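Local coordinates for heme-binding protein A / AI-2 binding protein A (Helicobacter pylori SS1, PDB 6OFQ) that binds peptides, including one of sequence STSA, as a type II periplasmic substrate-binding protein and probably delivers them to an ABC transporter, at residues A[33-38]-A[524-529]; A[225-230]-A[243-248]; A[263-268]-A[507-512]; A[284-289]-A[514-519]. One frame throughout, in Å; residues are numbered along the deposited sequence.

Contact 1. Residues A[33-38]-A[524-529]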
loop_
_atom_site.group_PDB
_atom_site.type_symbol
_atom_site.label_atom_id
_atom_site.label_comp_id
_atom_site.label_asym_id
_atom_site.label_seq_id
_atom_site.Cartn_x
_atom_site.Cartn_y
_atom_site.Cartn_z
ATOM N N LEU A 33 -7.209 19.103 12.041
ATOM C CA LEU A 33 -7.834 18.358 10.954
ATOM C C LEU A 33 -8.368 17.048 11.485
ATOM O O LEU A 33 -7.654 16.313 12.166
ATOM C CB LEU A 33 -6.805 18.062 9.859
ATOM C CG LEU A 33 -7.281 17.141 8.729
ATOM C CD1 LEU A 33 -8.267 17.844 7.829
ATOM C CD2 LEU A 33 -6.136 16.616 7.874
ATOM N N VAL A 34 -9.647 16.796 11.227
ATOM C CA VAL A 34 -10.295 15.500 11.580
ATOM C C VAL A 34 -10.466 14.695 10.296
ATOM O O VAL A 34 -11.269 15.082 9.433
ATOM C CB VAL A 34 -11.624 15.668 12.323
ATOM C CG1 VAL A 34 -12.098 14.294 12.779
ATOM C CG2 VAL A 34 -11.421 16.503 13.575
ATOM N N PHE A 35 -9.687 13.631 10.163
ATOM C CA PHE A 35 -9.677 12.751 8.987
ATOM C C PHE A 35 -10.421 11.499 9.435
ATOM O O PHE A 35 -10.171 11.010 10.537
ATOM C CB PHE A 35 -8.226 12.415 8.694
ATOM C CG PHE A 35 -7.957 11.440 7.593
ATOM C CD1 PHE A 35 -7.887 10.085 7.824
ATOM C CD2 PHE A 35 -7.659 11.847 6.317
ATOM C CE1 PHE A 35 -7.591 9.197 6.796
ATOM C CE2 PHE A 35 -7.340 10.979 5.283
ATOM C CZ PHE A 35 -7.319 9.628 5.540
ATOM N N ALA A 36 -11.254 10.960 8.568
ATOM C CA ALA A 36 -11.930 9.714 8.901
ATOM C C ALA A 36 -11.735 8.702 7.779
ATOM O O ALA A 36 -11.684 8.991 6.590
ATOM C CB ALA A 36 -13.430 9.971 9.118
ATOM N N ARG A 37 -11.734 7.442 8.212
ATOM C CA ARG A 37 -11.466 6.304 7.372
ATOM C C ARG A 37 -12.131 5.075 7.935
ATOM O O ARG A 37 -12.667 5.063 9.045
ATOM C CB ARG A 37 -9.968 6.154 7.165
ATOM C CG ARG A 37 -9.111 6.160 8.419
ATOM C CD ARG A 37 -9.189 4.884 9.235
ATOM N NE ARG A 37 -8.270 4.823 10.380
ATOM C CZ ARG A 37 -6.955 4.636 10.349
ATOM N NH1 ARG A 37 -6.393 4.515 9.175
ATOM N NH2 ARG A 37 -6.230 4.683 11.426
ATOM N N GLY A 38 -12.192 4.013 7.168
ATOM C CA GLY A 38 -12.998 2.845 7.451
ATOM C C GLY A 38 -12.466 1.804 8.374
ATOM O O GLY A 38 -13.248 1.109 9.021
ATOM N N ASN A 524 -1.527 10.339 2.096
ATOM C CA ASN A 524 -2.064 10.667 3.423
ATOM C C ASN A 524 -1.073 11.216 4.397
ATOM O O ASN A 524 -1.249 11.117 5.609
ATOM C CB ASN A 524 -2.861 9.495 3.986
ATOM C CG ASN A 524 -4.073 9.197 3.112
ATOM O OD1 ASN A 524 -4.819 10.094 2.737
ATOM N ND2 ASN A 524 -4.224 7.933 2.710
ATOM N N ARG A 525 -0.014 11.823 3.869
ATOM C CA ARG A 525 0.829 12.739 4.637
ATOM C C ARG A 525 0.097 14.074 4.697
ATOM O O ARG A 525 -0.441 14.547 3.676
ATOM C CB ARG A 525 2.156 12.933 3.917
ATOM C CG ARG A 525 3.019 11.693 4.038
ATOM C CD ARG A 525 4.275 11.788 3.198
ATOM N NE ARG A 525 3.954 11.814 1.775
ATOM C CZ ARG A 525 4.759 12.255 0.853
ATOM N NH1 ARG A 525 5.918 12.797 1.157
ATOM N NH2 ARG A 525 4.387 12.133 -0.414
ATOM N N PHE A 526 -0.026 14.655 5.894
ATOM C CA PHE A 526 -0.831 15.857 6.103
ATOM C C PHE A 526 -0.009 17.119 6.222
ATOM O O PHE A 526 -0.568 18.158 6.500
ATOM C CB PHE A 526 -1.709 15.685 7.369
ATOM C CG PHE A 526 -2.614 14.492 7.284
ATOM C CD1 PHE A 526 -3.552 14.348 6.260
ATOM C CD2 PHE A 526 -2.510 13.478 8.207
ATOM C CE1 PHE A 526 -4.306 13.193 6.097
ATOM C CE2 PHE A 526 -3.322 12.352 8.094
ATOM C CZ PHE A 526 -4.228 12.213 7.061
ATOM N N PHE A 527 1.319 17.090 6.079
ATOM C CA PHE A 527 2.155 18.267 6.245
ATOM C C PHE A 527 1.825 19.453 5.364
ATOM O O PHE A 527 2.204 20.565 5.749
ATOM C CB PHE A 527 3.652 17.912 6.295
ATOM C CG PHE A 527 4.304 17.296 5.064
ATOM C CD1 PHE A 527 3.655 16.645 4.008
ATOM C CD2 PHE A 527 5.680 17.290 5.050
ATOM C CE1 PHE A 527 4.360 16.038 2.952
ATOM C CE2 PHE A 527 6.395 16.672 4.041
ATOM C CZ PHE A 527 5.744 16.058 2.984
ATOM N N LYS A 528 1.215 19.251 4.191
ATOM C CA LYS A 528 0.885 20.357 3.258
ATOM C C LYS A 528 -0.561 20.772 3.383
ATOM O O LYS A 528 -1.010 21.683 2.714
ATOM C CB LYS A 528 1.214 20.022 1.799
ATOM C CG LYS A 528 2.577 19.402 1.586
ATOM C CD LYS A 528 3.698 20.273 2.151
ATOM C CE LYS A 528 5.062 19.623 1.924
ATOM N NZ LYS A 528 6.170 20.391 2.515
ATOM N N VAL A 529 -1.341 20.089 4.243
ATOM C CA VAL A 529 -2.788 20.395 4.341
ATOM C C VAL A 529 -2.987 21.593 5.264
ATOM O O VAL A 529 -2.310 21.708 6.284
ATOM C CB VAL A 529 -3.561 19.167 4.886
ATOM C CG1 VAL A 529 -5.052 19.474 5.025
ATOM C CG2 VAL A 529 -3.394 18.061 3.860
#

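Contact 2. Residues A[225-230]-A[243-248]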
loop_
_atom_site.group_PDB
_atom_site.type_symbol
_atom_site.label_atom_id
_atom_site.label_comp_id
_atom_site.label_asym_id
_atom_site.label_seq_id
_atom_site.Cartn_x
_atom_site.Cartn_y
_atom_site.Cartn_z
ATOM N N ILE A 225 -6.623 7.885 16.369
ATOM C CA ILE A 225 -5.224 8.218 16.624
ATOM C C ILE A 225 -5.111 9.733 16.610
ATOM O O ILE A 225 -5.692 10.424 15.723
ATOM C CB ILE A 225 -4.376 7.617 15.490
ATOM C CG1 ILE A 225 -4.415 6.091 15.626
ATOM C CG2 ILE A 225 -2.963 8.187 15.524
ATOM C CD1 ILE A 225 -4.140 5.402 14.297
ATOM N N ILE A 226 -4.325 10.273 17.549
ATOM C CA ILE A 226 -4.049 11.695 17.590
ATOM C C ILE A 226 -2.583 11.928 17.295
ATOM O O ILE A 226 -1.716 11.293 17.927
ATOM C CB ILE A 226 -4.421 12.345 18.959
ATOM C CG1 ILE A 226 -5.929 12.238 19.190
ATOM C CG2 ILE A 226 -3.952 13.788 19.022
ATOM C CD1 ILE A 226 -6.391 12.722 20.548
ATOM N N LEU A 227 -2.331 12.769 16.299
ATOM C CA LEU A 227 -1.004 13.232 15.891
ATOM C C LEU A 227 -0.892 14.705 16.236
ATOM O O LEU A 227 -1.825 15.474 15.958
ATOM C CB LEU A 227 -0.781 13.074 14.375
ATOM C CG LEU A 227 -1.027 11.651 13.895
ATOM C CD1 LEU A 227 -0.950 11.609 12.355
ATOM C CD2 LEU A 227 -0.105 10.616 14.520
ATOM N N LEU A 228 0.264 15.127 16.736
ATOM C CA LEU A 228 0.530 16.530 16.979
ATOM C C LEU A 228 1.659 17.046 16.107
ATOM O O LEU A 228 2.616 16.277 15.840
ATOM C CB LEU A 228 0.854 16.675 18.474
ATOM C CG LEU A 228 -0.224 16.273 19.474
ATOM C CD1 LEU A 228 0.253 16.253 20.910
ATOM C CD2 LEU A 228 -1.407 17.227 19.254
ATOM N N LYS A 229 1.640 18.323 15.752
ATOM C CA LYS A 229 2.744 18.876 15.029
ATOM C C LYS A 229 4.064 18.667 15.713
ATOM O O LYS A 229 4.209 18.919 16.895
ATOM C CB LYS A 229 2.482 20.347 14.728
ATOM C CG LYS A 229 3.595 21.139 14.056
ATOM C CD LYS A 229 3.087 22.523 13.724
ATOM C CE LYS A 229 4.188 23.392 13.209
ATOM N NZ LYS A 229 3.726 24.678 12.617
ATOM N N ASN A 230 5.072 18.298 14.947
ATOM C CA ASN A 230 6.478 18.257 15.465
ATOM C C ASN A 230 7.094 19.609 15.146
ATOM O O ASN A 230 7.430 19.942 14.017
ATOM C CB ASN A 230 7.256 17.171 14.737
ATOM C CG ASN A 230 8.718 17.138 15.145
ATOM O OD1 ASN A 230 9.068 17.830 16.106
ATOM N ND2 ASN A 230 9.550 16.448 14.364
ATOM N N VAL A 243 -3.786 16.424 14.073
ATOM C CA VAL A 243 -4.615 15.618 13.230
ATOM C C VAL A 243 -5.235 14.505 14.075
ATOM O O VAL A 243 -4.529 13.774 14.758
ATOM C CB VAL A 243 -3.847 14.992 12.042
ATOM C CG1 VAL A 243 -4.792 14.157 11.177
ATOM C CG2 VAL A 243 -3.120 16.062 11.238
ATOM N N VAL A 244 -6.552 14.400 13.999
ATOM C CA VAL A 244 -7.291 13.301 14.604
ATOM C C VAL A 244 -7.656 12.372 13.451
ATOM O O VAL A 244 -8.404 12.752 12.553
ATOM C CB VAL A 244 -8.503 13.786 15.397
ATOM C CG1 VAL A 244 -9.139 12.628 16.115
ATOM C CG2 VAL A 244 -8.155 14.844 16.405
ATOM N N VAL A 245 -7.182 11.135 13.533
ATOM C CA VAL A 245 -7.465 10.122 12.529
ATOM C C VAL A 245 -8.506 9.196 13.153
ATOM O O VAL A 245 -8.154 8.386 14.024
ATOM C CB VAL A 245 -6.195 9.347 12.117
ATOM C CG1 VAL A 245 -6.523 8.257 11.088
ATOM C CG2 VAL A 245 -5.156 10.302 11.567
ATOM N N ARG A 246 -9.758 9.353 12.705
ATOM C CA ARG A 246 -10.857 8.574 13.234
ATOM C C ARG A 246 -11.154 7.369 12.366
ATOM O O ARG A 246 -11.092 7.384 11.133
ATOM C CB ARG A 246 -12.112 9.442 13.295
ATOM C CG ARG A 246 -12.012 10.555 14.342
ATOM C CD ARG A 246 -13.313 11.268 14.723
ATOM N NE ARG A 246 -14.287 10.284 15.164
ATOM C CZ ARG A 246 -15.609 10.474 15.193
ATOM N NH1 ARG A 246 -16.106 11.641 14.878
ATOM N NH2 ARG A 246 -16.418 9.454 15.535
ATOM N N THR A 247 -11.542 6.297 13.046
ATOM C CA THR A 247 -12.119 5.115 12.420
ATOM C C THR A 247 -13.626 5.102 12.553
ATOM O O THR A 247 -14.111 5.044 13.668
ATOM C CB THR A 247 -11.510 3.823 12.969
ATOM O OG1 THR A 247 -10.071 3.794 12.767
ATOM C CG2 THR A 247 -12.087 2.589 12.285
ATOM N N ILE A 248 -14.337 5.220 11.439
ATOM C CA ILE A 248 -15.823 5.193 11.384
ATOM C C ILE A 248 -16.105 4.171 10.310
ATOM O O ILE A 248 -16.016 4.424 9.113
ATOM C CB ILE A 248 -16.378 6.563 10.939
ATOM C CG1 ILE A 248 -15.968 7.616 11.951
ATOM C CG2 ILE A 248 -17.908 6.510 10.794
ATOM C CD1 ILE A 248 -16.413 9.018 11.650
#

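Contact 3. Residues A[263-268]-A[507-512]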
loop_
_atom_site.group_PDB
_atom_site.type_symbol
_atom_site.label_atom_id
_atom_site.label_comp_id
_atom_site.label_asym_id
_atom_site.label_seq_id
_atom_site.Cartn_x
_atom_site.Cartn_y
_atom_site.Cartn_z
ATOM N N ILE A 263 -16.491 15.408 10.971
ATOM C CA ILE A 263 -15.159 15.099 10.397
ATOM C C ILE A 263 -15.016 16.012 9.180
ATOM O O ILE A 263 -15.965 16.633 8.696
ATOM C CB ILE A 263 -14.981 13.607 10.027
ATOM C CG1 ILE A 263 -15.931 13.170 8.917
ATOM C CG2 ILE A 263 -15.199 12.782 11.283
ATOM C CD1 ILE A 263 -15.282 12.998 7.595
ATOM N N MET A 264 -13.806 16.138 8.627
ATOM C CA MET A 264 -13.453 17.179 7.668
ATOM C C MET A 264 -12.937 16.658 6.327
ATOM O O MET A 264 -12.905 17.403 5.351
ATOM C CB MET A 264 -12.446 18.145 8.258
ATOM C CG MET A 264 -12.931 18.808 9.546
ATOM S SD MET A 264 -11.611 19.455 10.576
ATOM C CE MET A 264 -10.994 20.773 9.591
ATOM N N LEU A 265 -12.464 15.423 6.310
ATOM C CA LEU A 265 -11.823 14.838 5.121
ATOM C C LEU A 265 -11.980 13.338 5.350
ATOM O O LEU A 265 -11.732 12.848 6.448
ATOM C CB LEU A 265 -10.355 15.267 5.051
ATOM C CG LEU A 265 -9.305 14.508 4.234
ATOM C CD1 LEU A 265 -9.635 14.781 2.821
ATOM C CD2 LEU A 265 -7.925 15.082 4.493
ATOM N N MET A 266 -12.351 12.602 4.312
ATOM C CA MET A 266 -12.560 11.159 4.458
ATOM C C MET A 266 -12.145 10.360 3.236
ATOM O O MET A 266 -12.271 10.809 2.097
ATOM C CB MET A 266 -13.989 10.780 4.836
ATOM C CG MET A 266 -14.976 11.406 3.906
ATOM S SD MET A 266 -16.679 10.796 4.018
ATOM C CE MET A 266 -16.654 9.179 3.233
ATOM N N THR A 267 -11.699 9.134 3.486
ATOM C CA THR A 267 -11.470 8.186 2.405
ATOM C C THR A 267 -12.629 7.200 2.402
ATOM O O THR A 267 -13.386 7.044 3.390
ATOM C CB THR A 267 -10.100 7.476 2.576
ATOM O OG1 THR A 267 -10.073 6.821 3.855
ATOM C CG2 THR A 267 -8.982 8.542 2.391
ATOM N N GLY A 268 -12.718 6.528 1.258
ATOM C CA GLY A 268 -13.621 5.374 1.164
ATOM C C GLY A 268 -15.106 5.689 1.069
ATOM O O GLY A 268 -15.899 4.962 1.687
ATOM N N VAL A 507 -12.234 11.569 -2.996
ATOM C CA VAL A 507 -11.992 12.014 -1.607
ATOM C C VAL A 507 -12.842 13.224 -1.285
ATOM O O VAL A 507 -12.522 14.347 -1.637
ATOM C CB VAL A 507 -10.497 12.306 -1.347
ATOM C CG1 VAL A 507 -10.370 12.897 0.074
ATOM C CG2 VAL A 507 -9.654 11.072 -1.453
ATOM N N PRO A 508 -13.974 12.984 -0.580
ATOM C CA PRO A 508 -14.770 14.137 -0.129
ATOM C C PRO A 508 -14.189 14.876 1.068
ATOM O O PRO A 508 -13.567 14.260 1.950
ATOM C CB PRO A 508 -16.065 13.451 0.345
ATOM C CG PRO A 508 -16.054 12.063 -0.216
ATOM C CD PRO A 508 -14.592 11.692 -0.263
ATOM N N HIS A 509 -14.263 16.201 1.037
ATOM C CA HIS A 509 -13.793 16.985 2.154
ATOM C C HIS A 509 -14.506 18.302 2.217
ATOM O O HIS A 509 -15.178 18.717 1.286
ATOM C CB HIS A 509 -12.273 17.182 2.094
ATOM C CG HIS A 509 -11.808 17.848 0.853
ATOM N ND1 HIS A 509 -11.709 19.214 0.695
ATOM C CD2 HIS A 509 -11.458 17.323 -0.342
ATOM C CE1 HIS A 509 -11.250 19.500 -0.506
ATOM N NE2 HIS A 509 -11.120 18.367 -1.163
ATOM N N LEU A 510 -14.416 18.936 3.382
ATOM C CA LEU A 510 -14.887 20.315 3.450
ATOM C C LEU A 510 -14.096 21.275 2.559
ATOM O O LEU A 510 -12.883 21.078 2.375
ATOM C CB LEU A 510 -14.922 20.810 4.917
ATOM C CG LEU A 510 -15.678 19.969 5.893
ATOM C CD1 LEU A 510 -15.509 20.478 7.304
ATOM C CD2 LEU A 510 -17.161 19.902 5.593
ATOM N N SER A 511 -14.784 22.270 2.004
ATOM C CA SER A 511 -14.133 23.263 1.143
ATOM C C SER A 511 -12.989 24.005 1.800
ATOM O O SER A 511 -12.015 24.342 1.112
ATOM C CB SER A 511 -15.153 24.258 0.586
ATOM O OG SER A 511 -15.785 24.937 1.653
ATOM N N LYS A 512 -13.069 24.187 3.125
ATOM C CA LYS A 512 -12.002 24.888 3.846
ATOM C C LYS A 512 -10.715 24.072 3.912
ATOM O O LYS A 512 -9.671 24.603 4.252
ATOM C CB LYS A 512 -12.373 25.188 5.322
ATOM C CG LYS A 512 -12.512 23.975 6.240
ATOM C CD LYS A 512 -12.761 24.122 7.767
ATOM C CE LYS A 512 -14.238 24.258 7.960
ATOM N NZ LYS A 512 -14.587 24.557 9.386
#

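Contact 4. Residues A[284-289]-A[514-519]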
loop_
_atom_site.group_PDB
_atom_site.type_symbol
_atom_site.label_atom_id
_atom_site.label_comp_id
_atom_site.label_asym_id
_atom_site.label_seq_id
_atom_site.Cartn_x
_atom_site.Cartn_y
_atom_site.Cartn_z
ATOM N N VAL A 284 -16.484 19.494 -1.164
ATOM C CA VAL A 284 -15.759 19.322 -2.447
ATOM C C VAL A 284 -15.502 17.811 -2.475
ATOM O O VAL A 284 -15.127 17.219 -1.446
ATOM C CB VAL A 284 -14.451 20.158 -2.447
ATOM C CG1 VAL A 284 -13.399 19.800 -3.509
ATOM C CG2 VAL A 284 -14.825 21.637 -2.552
ATOM N N VAL A 285 -15.525 17.217 -3.664
ATOM C CA VAL A 285 -15.128 15.839 -3.795
ATOM C C VAL A 285 -13.982 15.855 -4.802
ATOM O O VAL A 285 -14.211 16.037 -6.011
ATOM C CB VAL A 285 -16.265 14.940 -4.262
ATOM C CG1 VAL A 285 -15.768 13.515 -4.416
ATOM C CG2 VAL A 285 -17.363 14.954 -3.205
ATOM N N ASP A 286 -12.768 15.571 -4.309
ATOM C CA ASP A 286 -11.626 15.500 -5.227
ATOM C C ASP A 286 -11.661 14.183 -5.974
ATOM O O ASP A 286 -12.048 13.134 -5.413
ATOM C CB ASP A 286 -10.324 15.438 -4.403
ATOM C CG ASP A 286 -9.971 16.691 -3.648
ATOM O OD1 ASP A 286 -10.637 17.713 -3.820
ATOM O OD2 ASP A 286 -8.891 16.659 -2.995
ATOM N N LYS A 287 -11.305 14.185 -7.267
ATOM C CA LYS A 287 -11.299 12.963 -8.073
ATOM C C LYS A 287 -10.104 12.974 -8.979
ATOM O O LYS A 287 -9.824 14.000 -9.617
ATOM C CB LYS A 287 -12.557 12.840 -8.951
ATOM C CG LYS A 287 -13.867 12.922 -8.186
ATOM C CD LYS A 287 -15.104 12.761 -9.084
ATOM C CE LYS A 287 -16.316 13.352 -8.390
ATOM N NZ LYS A 287 -16.226 14.850 -8.399
ATOM N N SER A 288 -9.400 11.854 -9.010
ATOM C CA SER A 288 -8.378 11.664 -10.033
ATOM C C SER A 288 -8.243 10.210 -10.450
ATOM O O SER A 288 -8.904 9.358 -9.877
ATOM C CB SER A 288 -7.035 12.213 -9.541
ATOM O OG SER A 288 -6.518 11.446 -8.469
ATOM N N ALA A 289 -7.533 9.936 -11.542
ATOM C CA ALA A 289 -7.562 8.591 -12.078
ATOM C C ALA A 289 -7.131 7.468 -11.163
ATOM O O ALA A 289 -7.686 6.351 -11.064
ATOM C CB ALA A 289 -6.657 8.537 -13.295
ATOM N N LYS A 514 -7.635 22.569 2.446
ATOM C CA LYS A 514 -6.825 22.810 1.258
ATOM C C LYS A 514 -5.516 22.065 1.358
ATOM O O LYS A 514 -5.075 21.700 2.450
ATOM C CB LYS A 514 -6.425 24.275 1.202
ATOM C CG LYS A 514 -7.581 25.255 1.175
ATOM C CD LYS A 514 -8.479 25.016 0.004
ATOM C CE LYS A 514 -9.580 26.074 0.024
ATOM N NZ LYS A 514 -10.256 26.015 -1.294
ATOM N N GLY A 515 -4.914 21.828 0.182
ATOM C CA GLY A 515 -3.575 21.274 0.164
ATOM C C GLY A 515 -3.496 19.769 0.068
ATOM O O GLY A 515 -2.386 19.247 -0.175
ATOM N N TYR A 516 -4.581 19.084 0.373
ATOM C CA TYR A 516 -4.569 17.638 0.208
ATOM C C TYR A 516 -4.502 17.333 -1.286
ATOM O O TYR A 516 -5.160 18.013 -2.072
ATOM C CB TYR A 516 -5.814 17.019 0.818
ATOM C CG TYR A 516 -5.875 15.503 0.769
ATOM C CD1 TYR A 516 -5.223 14.748 1.739
ATOM C CD2 TYR A 516 -6.508 14.839 -0.261
ATOM C CE1 TYR A 516 -5.310 13.374 1.756
ATOM C CE2 TYR A 516 -6.597 13.462 -0.263
ATOM C CZ TYR A 516 -5.938 12.748 0.710
ATOM O OH TYR A 516 -5.984 11.349 0.723
ATOM N N LYS A 517 -3.823 16.247 -1.620
ATOM C CA LYS A 517 -3.705 15.853 -3.038
ATOM C C LYS A 517 -4.024 14.368 -3.142
ATOM O O LYS A 517 -3.493 13.547 -2.416
ATOM C CB LYS A 517 -2.324 16.223 -3.575
ATOM C CG LYS A 517 -2.202 17.706 -3.900
ATOM C CD LYS A 517 -0.873 18.159 -4.435
ATOM C CE LYS A 517 -0.912 19.630 -4.814
ATOM N NZ LYS A 517 -1.713 20.557 -3.989
ATOM N N THR A 518 -4.853 14.019 -4.130
ATOM C CA THR A 518 -5.159 12.623 -4.397
ATOM C C THR A 518 -4.083 11.975 -5.341
ATOM O O THR A 518 -4.072 10.769 -5.507
ATOM C CB THR A 518 -6.535 12.410 -5.085
ATOM O OG1 THR A 518 -6.520 13.155 -6.320
ATOM C CG2 THR A 518 -7.655 12.808 -4.161
ATOM N N THR A 519 -3.267 12.812 -5.957
ATOM C CA THR A 519 -2.245 12.404 -6.931
ATOM C C THR A 519 -0.960 11.973 -6.242
ATOM O O THR A 519 -0.665 12.345 -5.116
ATOM C CB THR A 519 -1.963 13.550 -7.908
ATOM O OG1 THR A 519 -1.560 14.738 -7.222
ATOM C CG2 THR A 519 -3.247 13.827 -8.760
HETATM O O HOH W 1 -7.764 18.815 -2.239
HETATM O O HOH W 2 -6.781 16.098 -4.953
#

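Contact 1. Residues A[33-38]-A[524-529]
N524 and F526 meet F35 from the loop near the C-terminus, and F526 and V529 share L33. The amide of N524 comes first: its OD1 lies 3.7 Å from F35 CE2, with the amide and ring planes far from parallel, and the same oxygen is hydrogen-bonded to Y516 OH. The backbone around it is fixed by N60, whose side chain bonds both N524 O and F526 N. N524 O also sits over the centre of the F526 ring, 3.4 Å above its plane. F526 carries most of the meeting. Its CG stands anti to the carbonyl carbon (chi1 -58°), and from there the ring reaches out until CZ lies over one face of F35, offset toward the rim, 3.5 Å from F35 CD2. The planes are inclined at 58°, an oblique pair. On the same ring, CD1 receives L33 CD2 at 3.8 Å. A type I turn running from F526 to V529, closed by V529 N to F526 O, then brings V529 CG1 within 4.2 Å of L33 CD2. Strand and loop thus meet mainly through buried hydrocarbon, which implies cohesion by shape and exclusion of water, while N524 O, F526 N and N524 OD1 find partners in N60 and Y516.

Contact 2. Residues A[225-230]-A[243-248]
I225 and V245 bond to each other twice, and L227 and V243 do the same two residues along, so four backbone bonds join strands that run antiparallel at 165°. The two central bonds are the straighter: V245 N to I225 O at 2.7 Å and L227 N to V243 O at 2.9 Å are both practically linear. I226 and V244 form the non-hydrogen-bonded pair between them, where CA-H groups help to fill the gap; V244 CA lies 3.5 Å from I225 O, and I226 CA makes the matching approach to V243 O. These are adjacent strands of a five-stranded mixed sheet in this type II periplasmic binding protein, consecutive in sequence and linked by a long connection. I225, L227, V243 and V245 project from one face. There CB of I225 faces CB of V245 at 4.2 Å, and L227 and V243 match at CB in the same way. L227 CG is anti to its carbonyl carbon (chi1 -55°), and CD1 beyond it just reaches V245 CG2 on the diagonal. The other face carries I226 CG1 against V244 CG2, 4.4 Å apart. Beyond this shell, helix 52-61 covers the first face, with V56 against V245 and N60 and I61 against L227. Strand 214-220 flanks 224-229, and strand 32-37 borders 242-247 on its other edge.

Contact 3. Residues A[263-268]-A[507-512]
L265 holds CG anti to its backbone N (chi1 160°), and the branch beyond presses CD1 against V507 CG1 and H509 CB. The 3.4 Å between L265 CD1 and V507 CG1 is tighter than usual van der Waals contact, whereas L265 CD1 to H509 CB, at 3.6 Å, is easier. H509 instead places CG between its backbone N and carbonyl carbon (chi1 58°), and its ring leads away from the contact, leaving CB to do the touching. Between these two residues the backbones form a single bridge, flanked by one hydrogen bond on either side. L510 N donates to M264 O at 2.9 Å, tilted from the carbonyl plane, and M266 N donates to P508 O at 3.1 Å, close to the C=O direction. The bridge is a junction between sheets: strand 265-266 is an outermost strand of the five-stranded mixed sheet, and 497-510 runs through the seven-stranded one. Away from the centre, M264 and L510 cross at about a right angle, M264 CG meeting L510 CD1 at 3.8 Å. M266 CG, at the other end, approaches the P508 ring, whose CD lies 3.4 Å from M266 O. That carbonyl is buried without a hydrogen-bond partner and faces carbon instead, P508 CD and V507 CG1. The H509 ring is tied at both nitrogens: ND1 donates to L510 O at 2.8 Å, and NE2 bonds D286 OD1. L510 O lies near the plane of the ring, while ND1 stands well above the plane of that carbonyl. Two such acceptors would be consistent with a doubly protonated, positively charged imidazole, drawn further that way by the carboxylate.

Contact 4. Residues A[284-289]-A[514-519]
S288 and T518 make the direct polar link, a hydrogen bond between hydroxyls with S288 OG 2.7 Å from T518 OG1; either could be the donor. In both residues the oxygen lies between the backbone N and the carbonyl carbon (chi1 68° in S288, 58° in T518), which turns the two hydroxyls toward each other. The second kind of interaction runs through water. D286 OD2 accepts from two waters: one also donates to Y516 O, and the other, 2.9 Å from OD2, accepts from T518 N. A single carboxylate oxygen thereby serves a carbonyl and an amide of the loop without touching either, while the other oxygen, OD1, is hydrogen-bonded to H509 NE2. Together with the two waters, that pairing holds the rotation of the carboxylate and would probably favour its ionised form. Plain packing completes the set. T518 CG2 rests on D286 CB at 3.8 Å, T519 CG2 comes within 4.1 Å of S288 OG, and D286 OD2 lies at the edge of the Y516 ring, 4.1 Å from CD2. Here a loop from the C-terminal part of the chain docks partly through bridging waters beside strand 283-288, which pairs antiparallel with 497-510 in the seven-stranded mixed sheet of this type II periplasmic binding protein.

How the contacts relate
Contact 1 is the hub, since strand 32-37 lies between the strands of its neighbours in the five-stranded sheet. Toward contact 2, its centre about 8 Å away from that of contact 1, F35 O probably accepts from R246 N at 2.8 Å. Toward contact 3, about 9 Å between centres, V34 O probably accepts from M264 N at 2.9 Å. Contact 3 then passes to the second sheet, and contact 4 follows, about 10 Å between centres, the two joined by H509 NE2 and D286 OD1 at 2.8 Å. The circuit of contacts closes where Y516 OH and N524 OD1, 2.6 Å apart and probably hydrogen-bonded, join contact 4 to contact 1. Contacts 2 and 4 stay apart, about 20 Å between centres.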